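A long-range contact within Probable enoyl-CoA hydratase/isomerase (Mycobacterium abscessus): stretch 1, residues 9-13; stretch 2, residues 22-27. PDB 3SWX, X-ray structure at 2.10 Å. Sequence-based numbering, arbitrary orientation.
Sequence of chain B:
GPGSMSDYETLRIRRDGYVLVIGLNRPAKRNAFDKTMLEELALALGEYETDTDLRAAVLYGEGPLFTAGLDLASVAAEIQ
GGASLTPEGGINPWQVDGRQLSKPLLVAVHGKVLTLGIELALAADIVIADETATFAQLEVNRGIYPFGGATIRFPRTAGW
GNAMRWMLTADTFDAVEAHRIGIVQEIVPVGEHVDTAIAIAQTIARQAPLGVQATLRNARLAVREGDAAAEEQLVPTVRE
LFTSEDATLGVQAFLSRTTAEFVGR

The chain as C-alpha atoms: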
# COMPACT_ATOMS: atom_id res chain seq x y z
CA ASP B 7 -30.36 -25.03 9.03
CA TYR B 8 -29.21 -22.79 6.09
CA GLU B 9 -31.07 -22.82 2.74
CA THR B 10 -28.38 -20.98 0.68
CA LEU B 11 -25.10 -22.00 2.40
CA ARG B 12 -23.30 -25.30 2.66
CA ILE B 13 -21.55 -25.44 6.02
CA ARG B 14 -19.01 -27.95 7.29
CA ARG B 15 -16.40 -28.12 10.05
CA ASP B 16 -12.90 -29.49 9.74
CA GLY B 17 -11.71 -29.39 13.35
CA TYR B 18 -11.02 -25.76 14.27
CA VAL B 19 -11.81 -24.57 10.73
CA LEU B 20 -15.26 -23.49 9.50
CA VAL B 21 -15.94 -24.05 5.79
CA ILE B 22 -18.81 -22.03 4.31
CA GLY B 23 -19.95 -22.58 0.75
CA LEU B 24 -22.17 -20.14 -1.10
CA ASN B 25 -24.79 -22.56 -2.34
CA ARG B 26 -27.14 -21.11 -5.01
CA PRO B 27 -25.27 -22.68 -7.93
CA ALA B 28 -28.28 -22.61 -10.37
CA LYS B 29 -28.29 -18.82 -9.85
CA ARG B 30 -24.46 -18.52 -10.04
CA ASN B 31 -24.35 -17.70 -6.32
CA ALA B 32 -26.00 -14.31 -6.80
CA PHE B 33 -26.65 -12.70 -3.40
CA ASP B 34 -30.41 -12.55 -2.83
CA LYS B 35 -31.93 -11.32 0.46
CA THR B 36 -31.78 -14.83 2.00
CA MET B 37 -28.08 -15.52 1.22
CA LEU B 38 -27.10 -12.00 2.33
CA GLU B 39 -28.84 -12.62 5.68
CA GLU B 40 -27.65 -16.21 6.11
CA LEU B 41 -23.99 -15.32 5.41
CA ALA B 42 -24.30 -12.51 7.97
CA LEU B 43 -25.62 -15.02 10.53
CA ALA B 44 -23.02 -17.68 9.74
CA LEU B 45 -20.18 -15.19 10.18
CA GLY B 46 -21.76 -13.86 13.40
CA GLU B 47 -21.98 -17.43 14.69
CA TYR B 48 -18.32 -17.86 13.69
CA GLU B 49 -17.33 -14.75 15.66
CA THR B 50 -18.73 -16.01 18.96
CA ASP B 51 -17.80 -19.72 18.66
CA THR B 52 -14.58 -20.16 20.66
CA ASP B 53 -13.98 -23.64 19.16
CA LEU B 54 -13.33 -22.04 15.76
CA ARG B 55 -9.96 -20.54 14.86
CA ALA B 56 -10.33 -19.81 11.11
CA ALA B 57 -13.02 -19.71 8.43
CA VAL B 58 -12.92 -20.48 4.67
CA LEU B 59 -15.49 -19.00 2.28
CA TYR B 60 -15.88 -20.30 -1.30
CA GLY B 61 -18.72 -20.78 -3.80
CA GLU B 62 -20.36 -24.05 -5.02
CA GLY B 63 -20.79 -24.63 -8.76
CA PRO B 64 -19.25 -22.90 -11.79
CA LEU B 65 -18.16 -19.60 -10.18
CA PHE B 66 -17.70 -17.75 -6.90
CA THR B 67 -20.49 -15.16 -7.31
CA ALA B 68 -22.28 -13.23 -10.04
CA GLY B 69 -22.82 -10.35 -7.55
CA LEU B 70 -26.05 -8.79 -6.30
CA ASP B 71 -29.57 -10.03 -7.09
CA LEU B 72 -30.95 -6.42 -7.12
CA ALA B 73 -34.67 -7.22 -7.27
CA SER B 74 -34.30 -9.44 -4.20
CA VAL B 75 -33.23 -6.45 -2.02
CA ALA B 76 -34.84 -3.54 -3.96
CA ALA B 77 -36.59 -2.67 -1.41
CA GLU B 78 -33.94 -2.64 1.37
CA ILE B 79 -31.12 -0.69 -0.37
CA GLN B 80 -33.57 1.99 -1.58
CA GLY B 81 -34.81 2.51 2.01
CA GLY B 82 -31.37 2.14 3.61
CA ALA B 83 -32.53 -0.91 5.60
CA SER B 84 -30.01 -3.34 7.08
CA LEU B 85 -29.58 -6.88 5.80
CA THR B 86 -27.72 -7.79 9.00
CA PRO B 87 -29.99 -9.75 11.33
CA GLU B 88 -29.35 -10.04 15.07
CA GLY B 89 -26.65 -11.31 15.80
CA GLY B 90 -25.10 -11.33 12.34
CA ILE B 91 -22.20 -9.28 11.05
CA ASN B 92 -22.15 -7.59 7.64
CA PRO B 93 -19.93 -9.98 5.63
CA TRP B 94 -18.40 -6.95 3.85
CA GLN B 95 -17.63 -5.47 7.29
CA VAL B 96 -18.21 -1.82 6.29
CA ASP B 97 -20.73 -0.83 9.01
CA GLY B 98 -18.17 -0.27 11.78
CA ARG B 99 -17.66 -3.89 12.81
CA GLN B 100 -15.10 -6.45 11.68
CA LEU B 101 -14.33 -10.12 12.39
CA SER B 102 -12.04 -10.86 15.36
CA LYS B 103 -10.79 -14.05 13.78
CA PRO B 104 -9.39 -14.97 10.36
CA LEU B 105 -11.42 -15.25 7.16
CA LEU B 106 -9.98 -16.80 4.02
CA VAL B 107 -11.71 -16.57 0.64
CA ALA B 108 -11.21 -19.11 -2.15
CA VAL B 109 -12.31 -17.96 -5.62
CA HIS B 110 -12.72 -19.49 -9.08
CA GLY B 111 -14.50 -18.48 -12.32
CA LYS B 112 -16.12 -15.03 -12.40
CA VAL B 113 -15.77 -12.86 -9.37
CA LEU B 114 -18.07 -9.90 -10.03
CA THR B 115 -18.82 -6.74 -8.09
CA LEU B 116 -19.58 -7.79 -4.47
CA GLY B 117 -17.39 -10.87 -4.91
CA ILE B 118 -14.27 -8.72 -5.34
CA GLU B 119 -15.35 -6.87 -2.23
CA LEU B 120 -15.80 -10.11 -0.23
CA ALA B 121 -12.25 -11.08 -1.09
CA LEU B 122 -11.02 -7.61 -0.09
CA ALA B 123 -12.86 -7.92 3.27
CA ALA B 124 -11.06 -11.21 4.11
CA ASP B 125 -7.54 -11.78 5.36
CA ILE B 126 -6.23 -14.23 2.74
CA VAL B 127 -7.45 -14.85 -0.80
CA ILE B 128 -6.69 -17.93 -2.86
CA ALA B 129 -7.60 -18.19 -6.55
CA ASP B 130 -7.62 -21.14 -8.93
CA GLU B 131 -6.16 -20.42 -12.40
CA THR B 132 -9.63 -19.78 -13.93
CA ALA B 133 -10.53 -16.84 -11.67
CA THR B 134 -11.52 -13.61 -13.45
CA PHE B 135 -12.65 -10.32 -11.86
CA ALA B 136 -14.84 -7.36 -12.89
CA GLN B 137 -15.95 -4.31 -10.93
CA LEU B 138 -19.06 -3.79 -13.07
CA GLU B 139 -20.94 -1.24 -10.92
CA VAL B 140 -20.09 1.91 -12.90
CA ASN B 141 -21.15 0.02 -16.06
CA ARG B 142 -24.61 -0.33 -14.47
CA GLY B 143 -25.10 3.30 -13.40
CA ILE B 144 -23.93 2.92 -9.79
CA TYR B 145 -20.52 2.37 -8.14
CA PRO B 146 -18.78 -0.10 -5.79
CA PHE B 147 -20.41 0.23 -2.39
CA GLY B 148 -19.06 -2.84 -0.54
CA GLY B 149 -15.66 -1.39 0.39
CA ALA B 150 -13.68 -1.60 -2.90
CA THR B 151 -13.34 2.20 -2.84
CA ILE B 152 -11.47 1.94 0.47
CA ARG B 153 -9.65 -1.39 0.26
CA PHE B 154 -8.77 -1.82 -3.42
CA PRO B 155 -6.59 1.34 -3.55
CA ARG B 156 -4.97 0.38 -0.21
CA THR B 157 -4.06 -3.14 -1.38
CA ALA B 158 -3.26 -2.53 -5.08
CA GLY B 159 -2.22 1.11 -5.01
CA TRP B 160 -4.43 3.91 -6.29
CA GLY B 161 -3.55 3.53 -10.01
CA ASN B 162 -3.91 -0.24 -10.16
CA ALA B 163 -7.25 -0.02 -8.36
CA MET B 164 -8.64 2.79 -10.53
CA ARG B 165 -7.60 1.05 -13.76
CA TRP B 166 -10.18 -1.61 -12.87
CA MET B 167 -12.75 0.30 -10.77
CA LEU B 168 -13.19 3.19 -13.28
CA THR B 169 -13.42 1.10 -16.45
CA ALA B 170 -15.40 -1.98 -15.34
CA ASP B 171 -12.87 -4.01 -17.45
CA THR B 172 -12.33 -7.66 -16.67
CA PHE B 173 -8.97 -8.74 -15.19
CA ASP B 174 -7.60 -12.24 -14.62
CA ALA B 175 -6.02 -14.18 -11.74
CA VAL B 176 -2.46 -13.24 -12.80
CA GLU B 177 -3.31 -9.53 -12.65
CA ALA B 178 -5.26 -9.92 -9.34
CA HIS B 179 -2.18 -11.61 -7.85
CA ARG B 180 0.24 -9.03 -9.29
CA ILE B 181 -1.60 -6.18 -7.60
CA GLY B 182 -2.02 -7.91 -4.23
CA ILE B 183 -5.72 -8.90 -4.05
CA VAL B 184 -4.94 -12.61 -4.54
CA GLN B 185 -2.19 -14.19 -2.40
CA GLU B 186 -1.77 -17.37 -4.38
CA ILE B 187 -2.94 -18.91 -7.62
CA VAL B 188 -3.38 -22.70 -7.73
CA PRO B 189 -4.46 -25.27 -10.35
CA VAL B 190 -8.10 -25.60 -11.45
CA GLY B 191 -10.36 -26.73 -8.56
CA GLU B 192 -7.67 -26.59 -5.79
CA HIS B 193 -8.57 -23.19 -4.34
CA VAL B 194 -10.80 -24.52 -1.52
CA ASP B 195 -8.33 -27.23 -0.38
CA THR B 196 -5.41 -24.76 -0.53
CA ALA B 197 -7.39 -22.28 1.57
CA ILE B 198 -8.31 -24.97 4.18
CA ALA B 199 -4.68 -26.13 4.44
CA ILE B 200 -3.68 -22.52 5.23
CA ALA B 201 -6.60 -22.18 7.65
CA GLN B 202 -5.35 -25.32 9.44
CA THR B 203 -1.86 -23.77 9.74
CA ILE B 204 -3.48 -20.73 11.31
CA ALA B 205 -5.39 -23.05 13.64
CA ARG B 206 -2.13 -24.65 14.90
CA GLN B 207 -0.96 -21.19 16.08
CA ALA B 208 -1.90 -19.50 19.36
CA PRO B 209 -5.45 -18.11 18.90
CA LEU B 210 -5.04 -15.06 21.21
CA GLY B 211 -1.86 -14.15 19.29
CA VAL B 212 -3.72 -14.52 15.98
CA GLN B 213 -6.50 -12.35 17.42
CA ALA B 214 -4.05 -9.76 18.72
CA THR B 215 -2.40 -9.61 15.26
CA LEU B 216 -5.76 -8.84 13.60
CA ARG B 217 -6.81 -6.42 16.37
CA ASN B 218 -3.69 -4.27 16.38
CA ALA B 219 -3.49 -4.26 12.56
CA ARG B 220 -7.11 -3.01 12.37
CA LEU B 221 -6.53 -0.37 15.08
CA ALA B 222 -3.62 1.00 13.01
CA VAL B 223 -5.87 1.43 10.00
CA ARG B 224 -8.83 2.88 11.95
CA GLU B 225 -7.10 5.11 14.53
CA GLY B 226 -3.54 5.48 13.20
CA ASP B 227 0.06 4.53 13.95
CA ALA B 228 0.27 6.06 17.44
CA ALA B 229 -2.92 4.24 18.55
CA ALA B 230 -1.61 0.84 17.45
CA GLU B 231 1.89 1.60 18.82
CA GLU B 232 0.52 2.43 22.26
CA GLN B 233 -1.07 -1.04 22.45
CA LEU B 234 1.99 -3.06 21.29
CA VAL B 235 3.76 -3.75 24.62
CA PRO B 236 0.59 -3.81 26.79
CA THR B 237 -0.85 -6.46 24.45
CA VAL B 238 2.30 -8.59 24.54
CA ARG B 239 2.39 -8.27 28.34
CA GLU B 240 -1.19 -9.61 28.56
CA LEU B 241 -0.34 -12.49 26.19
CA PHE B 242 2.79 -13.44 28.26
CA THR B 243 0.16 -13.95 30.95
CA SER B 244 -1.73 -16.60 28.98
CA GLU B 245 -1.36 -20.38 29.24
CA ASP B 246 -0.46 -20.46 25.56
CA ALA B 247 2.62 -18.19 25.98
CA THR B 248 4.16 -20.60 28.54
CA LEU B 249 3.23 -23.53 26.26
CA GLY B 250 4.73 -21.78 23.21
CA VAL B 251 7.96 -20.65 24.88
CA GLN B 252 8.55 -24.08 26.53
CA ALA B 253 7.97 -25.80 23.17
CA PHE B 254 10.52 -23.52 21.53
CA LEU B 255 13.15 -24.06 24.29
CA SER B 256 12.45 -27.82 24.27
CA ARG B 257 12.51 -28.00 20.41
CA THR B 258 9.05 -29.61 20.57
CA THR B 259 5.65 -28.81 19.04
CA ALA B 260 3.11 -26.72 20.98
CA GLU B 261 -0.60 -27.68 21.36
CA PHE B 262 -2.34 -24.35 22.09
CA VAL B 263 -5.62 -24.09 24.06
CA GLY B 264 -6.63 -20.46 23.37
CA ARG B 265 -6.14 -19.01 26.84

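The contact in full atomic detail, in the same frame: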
# COMPACT_ATOMS: atom_id res chain seq x y z
N GLU B 9 -30.55 -22.49 4.07
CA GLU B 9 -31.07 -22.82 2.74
C GLU B 9 -30.06 -22.54 1.62
O GLU B 9 -30.04 -23.26 0.64
CB GLU B 9 -32.35 -22.02 2.45
N THR B 10 -29.28 -21.45 1.75
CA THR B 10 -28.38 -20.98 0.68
C THR B 10 -26.87 -21.15 0.95
O THR B 10 -26.05 -20.75 0.13
CB THR B 10 -28.66 -19.49 0.37
OG1 THR B 10 -28.27 -18.67 1.49
CG2 THR B 10 -30.17 -19.29 0.08
N LEU B 11 -26.50 -21.71 2.10
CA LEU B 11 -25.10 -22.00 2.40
C LEU B 11 -24.88 -23.47 2.73
O LEU B 11 -25.70 -24.08 3.39
CB LEU B 11 -24.62 -21.19 3.60
CG LEU B 11 -24.93 -19.71 3.57
CD1 LEU B 11 -24.60 -19.10 4.94
CD2 LEU B 11 -24.11 -19.11 2.46
N ARG B 12 -23.74 -23.99 2.29
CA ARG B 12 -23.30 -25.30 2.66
C ARG B 12 -22.20 -25.14 3.72
O ARG B 12 -21.12 -24.59 3.43
CB ARG B 12 -22.75 -26.05 1.45
CG ARG B 12 -22.28 -27.45 1.78
CD ARG B 12 -21.40 -27.99 0.68
NE ARG B 12 -21.05 -29.38 0.92
CZ ARG B 12 -20.30 -30.12 0.11
NH1 ARG B 12 -19.80 -29.62 -1.01
NH2 ARG B 12 -20.03 -31.38 0.44
N ILE B 13 -22.47 -25.61 4.92
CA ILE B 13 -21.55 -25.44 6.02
C ILE B 13 -20.98 -26.77 6.50
O ILE B 13 -21.72 -27.74 6.69
CB ILE B 13 -22.23 -24.67 7.18
CG1 ILE B 13 -22.43 -23.20 6.73
CG2 ILE B 13 -21.39 -24.76 8.46
CD1 ILE B 13 -22.44 -22.19 7.84
N ILE B 22 -17.51 -22.53 4.73
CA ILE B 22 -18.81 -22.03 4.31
C ILE B 22 -18.82 -21.94 2.82
O ILE B 22 -17.94 -21.28 2.22
CB ILE B 22 -19.08 -20.61 4.84
CG1 ILE B 22 -18.99 -20.57 6.38
CG2 ILE B 22 -20.44 -20.08 4.32
CD1 ILE B 22 -18.82 -19.13 6.94
N GLY B 23 -19.80 -22.59 2.20
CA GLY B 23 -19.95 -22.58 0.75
C GLY B 23 -21.20 -21.82 0.34
O GLY B 23 -22.30 -22.14 0.78
N LEU B 24 -21.03 -20.77 -0.47
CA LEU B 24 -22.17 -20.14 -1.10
C LEU B 24 -22.85 -21.23 -1.92
O LEU B 24 -22.19 -21.93 -2.71
CB LEU B 24 -21.78 -18.95 -1.98
CG LEU B 24 -20.92 -17.83 -1.35
CD1 LEU B 24 -20.64 -16.75 -2.40
CD2 LEU B 24 -21.59 -17.23 -0.08
N ASN B 25 -24.14 -21.40 -1.75
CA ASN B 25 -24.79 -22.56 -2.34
C ASN B 25 -26.10 -22.23 -3.08
O ASN B 25 -27.14 -22.79 -2.77
CB ASN B 25 -25.00 -23.66 -1.27
CG ASN B 25 -25.39 -25.00 -1.88
OD1 ASN B 25 -25.07 -25.27 -3.03
ND2 ASN B 25 -26.09 -25.82 -1.12
N ARG B 26 -26.03 -21.33 -4.07
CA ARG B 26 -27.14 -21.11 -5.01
C ARG B 26 -26.61 -21.30 -6.43
O ARG B 26 -26.70 -20.39 -7.28
CB ARG B 26 -27.76 -19.73 -4.85
CG ARG B 26 -28.23 -19.43 -3.41
CD ARG B 26 -28.89 -18.06 -3.31
NE ARG B 26 -30.12 -18.01 -4.09
CZ ARG B 26 -30.45 -17.08 -5.00
NH1 ARG B 26 -29.64 -16.06 -5.28
NH2 ARG B 26 -31.61 -17.18 -5.64
N PRO B 27 -26.04 -22.48 -6.70
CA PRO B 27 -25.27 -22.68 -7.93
C PRO B 27 -26.09 -22.47 -9.21
O PRO B 27 -25.56 -21.93 -10.16
CB PRO B 27 -24.78 -24.13 -7.79
CG PRO B 27 -25.75 -24.78 -6.84
CD PRO B 27 -26.05 -23.69 -5.86

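Arg 12 and Gly 23 form an antiparallel hydrogen-bonded pair, with CA atoms 4.7 Å apart, in which each residue both gives and accepts: Gly 23 N donates to Arg 12 O at 2.7 Å, and Arg 12 N donates to Gly 23 O at 2.8 Å. The second of these bonds is the straighter, with an angle of 166° at the hydrogen against 153° for the first. A third backbone bond, from Asn 25 N to Thr 10 O at 2.8 Å, carries the ladder just past the strands into the loop residues that flank them; its angle of 138° makes it the most bent of the three. The contact is held chiefly by the backbone. Parts of two strands, residues 11-13 and 22-24, lie side by side and run in nearly opposite directions, their N-to-C axes 159° apart and approaching to 4.6 Å.

The two paired carbonyls also receive CA-H...O contacts. Leu 11 CA lies 3.2 Å from Gly 23 O, and Ile 22 CA lies 3.6 Å from Arg 12 O. Each oxygen thus faces an amide and a neighbouring CA-H group of the opposite strand, as is common in antiparallel sheets. On the two sides of the Arg 12-Gly 23 pair come non-hydrogen-bonded pairs, Leu 11 with Leu 24 (CA-CA 4.9 Å) and Ile 13 with Ile 22 (CA-CA 4.7 Å).

These four residues turn their side chains to the same face of the sheet, where they make an apolar row. Leu 11 and Ile 22 form its middle: Leu 11 CD2 meets Leu 24 CD2 at 4.0 Å and Ile 22 CG2 at 4.2 Å, so Leu 11 touches both its direct partner and the residue diagonal to it. Ile 13 closes the row through CD1, 4.1 Å from Ile 22 CG1. All four have chi1 in the m well and chi2 in t. The separations are those of ordinary van der Waals packing.

On the other face lie Arg 12 and Gly 23. Arg 12 starts out on it but extends with chi1, chi2 and chi3 all t, so that its end leads away from the second stretch; its NH1 is hydrogen-bonded elsewhere in the structure. Gly 23, opposite, has no side chain to cover this face. Asn 25 instead directs its CA-to-CB bond toward the first stretch, and its CB packs 3.8 Å from Arg 12 N and 4.0 Å from Leu 11 C. The nearest side-chain atoms of this pair, Asn 25 ND2 and Arg 12 CB, are 4.2 Å apart, a contact of packing only.

At the loop end, Thr 10 and Arg 26 meet through their aliphatic parts, with Thr 10 CB 3.8 Å from Arg 26 CG. Thr 10 CG2 approaches the guanidinium obliquely. Thr 10 OG1 and Arg 26 NH1 find their hydrogen bonds elsewhere in the structure, so the pair adds packing beside the Asn 25-Thr 10 bond. In all, the two stretches bury 410 Å² between them.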